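Local coordinates for protein pyruvate kinase (Pyrobaculum aerophilum, PDB 3QTG) that catalyses the last step of glycolysis, interconverting phosphoenolpyruvate plus ADP and pyruvate plus ATP with the help of a divalent metal cation, at residues A[193-198]-A[405-410]. Sequence-based numbering, arbitrary orientation.
Sequences IRDNID and NVRVAR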
loop_
_atom_site.group_PDB
_atom_site.type_symbol
_atom_site.label_atom_id
_atom_site.label_comp_id
_atom_site.label_asym_id
_atom_site.label_seq_id
_atom_site.Cartn_x
_atom_site.Cartn_y
_atom_site.Cartn_z
ATOM N N ILE A 193 -28.355 42.476 -15.048
ATOM C CA ILE A 193 -28.847 41.186 -14.512
ATOM C C ILE A 193 -27.710 40.303 -13.948
ATOM O O ILE A 193 -27.810 39.075 -13.874
ATOM C CB ILE A 193 -29.725 40.433 -15.561
ATOM C CG1 ILE A 193 -28.944 40.177 -16.855
ATOM C CG2 ILE A 193 -30.986 41.260 -15.882
ATOM C CD1 ILE A 193 -29.463 39.016 -17.659
ATOM N N ARG A 194 -26.640 40.968 -13.527
ATOM C CA ARG A 194 -25.428 40.311 -13.083
ATOM C C ARG A 194 -25.608 39.454 -11.835
ATOM O O ARG A 194 -24.810 38.540 -11.592
ATOM C CB ARG A 194 -24.345 41.351 -12.824
ATOM C CG ARG A 194 -24.742 42.374 -11.785
ATOM C CD ARG A 194 -23.585 43.255 -11.451
ATOM N NE ARG A 194 -23.925 44.263 -10.449
ATOM C CZ ARG A 194 -24.429 45.454 -10.753
ATOM N NH1 ARG A 194 -24.663 45.764 -12.015
ATOM N NH2 ARG A 194 -24.701 46.328 -9.797
ATOM N N ASP A 195 -26.634 39.755 -11.034
ATOM C CA ASP A 195 -26.856 39.015 -9.803
ATOM C C ASP A 195 -27.455 37.617 -10.077
ATOM O O ASP A 195 -27.448 36.735 -9.220
ATOM C CB ASP A 195 -27.678 39.849 -8.802
ATOM C CG ASP A 195 -26.809 40.874 -8.037
ATOM O OD1 ASP A 195 -25.560 40.706 -7.988
ATOM O OD2 ASP A 195 -27.365 41.844 -7.482
ATOM N N ASN A 196 -27.943 37.434 -11.300
ATOM C CA ASN A 196 -28.510 36.171 -11.730
ATOM C C ASN A 196 -27.548 35.297 -12.531
ATOM O O ASN A 196 -27.946 34.264 -13.058
ATOM C CB ASN A 196 -29.790 36.427 -12.521
ATOM C CG ASN A 196 -31.019 36.331 -11.661
ATOM O OD1 ASN A 196 -31.257 35.308 -11.021
ATOM N ND2 ASN A 196 -31.817 37.397 -11.642
ATOM N N ILE A 197 -26.285 35.705 -12.602
ATOM C CA ILE A 197 -25.282 34.973 -13.376
ATOM C C ILE A 197 -24.222 34.297 -12.479
ATOM O O ILE A 197 -23.469 34.964 -11.755
ATOM C CB ILE A 197 -24.604 35.859 -14.427
ATOM C CG1 ILE A 197 -25.651 36.458 -15.379
ATOM C CG2 ILE A 197 -23.600 35.056 -15.216
ATOM C CD1 ILE A 197 -25.064 37.366 -16.385
ATOM N N ASP A 198 -24.166 32.973 -12.567
ATOM C CA ASP A 198 -23.419 32.162 -11.614
ATOM C C ASP A 198 -22.010 31.835 -12.110
ATOM O O ASP A 198 -21.081 31.751 -11.320
ATOM C CB ASP A 198 -24.228 30.899 -11.290
ATOM C CG ASP A 198 -25.679 31.231 -10.847
ATOM O OD1 ASP A 198 -25.845 32.035 -9.893
ATOM O OD2 ASP A 198 -26.646 30.699 -11.449
ATOM N N ASN A 405 -27.804 31.106 1.487
ATOM C CA ASN A 405 -27.612 31.983 0.343
ATOM C C ASN A 405 -28.057 31.261 -0.922
ATOM O O ASN A 405 -27.519 30.204 -1.276
ATOM C CB ASN A 405 -26.141 32.417 0.247
ATOM C CG ASN A 405 -25.889 33.470 -0.840
ATOM O OD1 ASN A 405 -26.789 33.863 -1.598
ATOM N ND2 ASN A 405 -24.652 33.936 -0.909
ATOM N N VAL A 406 -29.056 31.827 -1.590
ATOM C CA VAL A 406 -29.600 31.231 -2.813
ATOM C C VAL A 406 -28.562 31.241 -3.939
ATOM O O VAL A 406 -28.500 30.313 -4.735
ATOM C CB VAL A 406 -30.954 31.896 -3.235
ATOM C CG1 VAL A 406 -30.752 33.341 -3.671
ATOM C CG2 VAL A 406 -31.645 31.083 -4.330
ATOM N N ARG A 407 -27.722 32.271 -3.967
ATOM C CA ARG A 407 -26.643 32.354 -4.948
ATOM C C ARG A 407 -25.565 31.258 -4.770
ATOM O O ARG A 407 -24.978 30.791 -5.751
ATOM C CB ARG A 407 -26.027 33.753 -4.966
ATOM C CG ARG A 407 -26.971 34.794 -5.538
ATOM C CD ARG A 407 -26.406 36.214 -5.436
ATOM N NE ARG A 407 -25.435 36.463 -6.504
ATOM C CZ ARG A 407 -24.872 37.641 -6.770
ATOM N NH1 ARG A 407 -25.164 38.723 -6.042
ATOM N NH2 ARG A 407 -24.004 37.736 -7.768
ATOM N N VAL A 408 -25.305 30.868 -3.527
ATOM C CA VAL A 408 -24.440 29.711 -3.246
ATOM C C VAL A 408 -25.096 28.401 -3.722
ATOM O O VAL A 408 -24.455 27.579 -4.389
ATOM C CB VAL A 408 -24.027 29.630 -1.727
ATOM C CG1 VAL A 408 -23.227 28.365 -1.457
ATOM C CG2 VAL A 408 -23.196 30.855 -1.311
ATOM N N ALA A 409 -26.382 28.217 -3.425
ATOM C CA ALA A 409 -27.087 27.022 -3.896
ATOM C C ALA A 409 -26.974 26.839 -5.414
ATOM O O ALA A 409 -26.752 25.733 -5.893
ATOM C CB ALA A 409 -28.559 27.037 -3.460
ATOM N N ARG A 410 -27.140 27.936 -6.153
ATOM C CA ARG A 410 -27.048 27.919 -7.605
ATOM C C ARG A 410 -25.649 27.557 -8.103
ATOM O O ARG A 410 -25.502 26.865 -9.091
ATOM C CB ARG A 410 -27.451 29.283 -8.151
ATOM C CG ARG A 410 -28.947 29.559 -8.071
ATOM C CD ARG A 410 -29.212 31.053 -8.214
ATOM N NE ARG A 410 -30.624 31.369 -8.076
ATOM C CZ ARG A 410 -31.122 32.608 -7.996
ATOM N NH1 ARG A 410 -30.326 33.681 -8.043
ATOM N NH2 ARG A 410 -32.428 32.778 -7.859
HETATM O O HOH W 1 -27.367 33.928 -9.021
HETATM O O HOH W 2 -23.991 32.216 -7.973
#
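Asp195 and Arg407 form the one direct salt bridge between these two segments, illustrating how a polar interface between domains can combine a single ion pair with bridging water. OD1 of Asp195 lies 2.8 Å from NH1 of Arg407, but the N-H...OD1 angle is only 116°, so the hydrogen bond within this salt bridge is weak; the carboxylate and guanidinium planes are turned 56° apart. A bend at chi3 (80°) turns NE out of the line of the arginine chain, and the guanidinium lies with one face toward the carbonyl O of Asp195, which sits 3.3 Å above the plane and displaced toward its rim. An alanine at Arg407 would probably leave the Asp195 carboxylate without its charged mate and open a gap next to the Asp195 carbonyl. Asn196 follows, with OD1 3.5 Å from NH1 of Arg410, a proximity rather than a bond. The carboxylate of Asp198 lies against CB and CD of Arg410, OD1 being 3.6 Å from CB. Two waters bridge the segments, both donating to Asp198 OD1: one also donates to Asp195 O and accepts from Arg410 NH1, in the plane of that guanidinium, while the other reaches Arg407 O. Arg410 NE forms a salt bridge with Glu68, and Asp198 OD2 is held by Val77 N and by a salt bridge to Arg65. The contact thus joins the connection, with its 3-10 turn at 194-196, between helix 181-190 and strand 199-202 of the TIM barrel to helix 406-412 of the alpha/beta domain, beside helix 54-71, which supplies both Arg65 and Glu68.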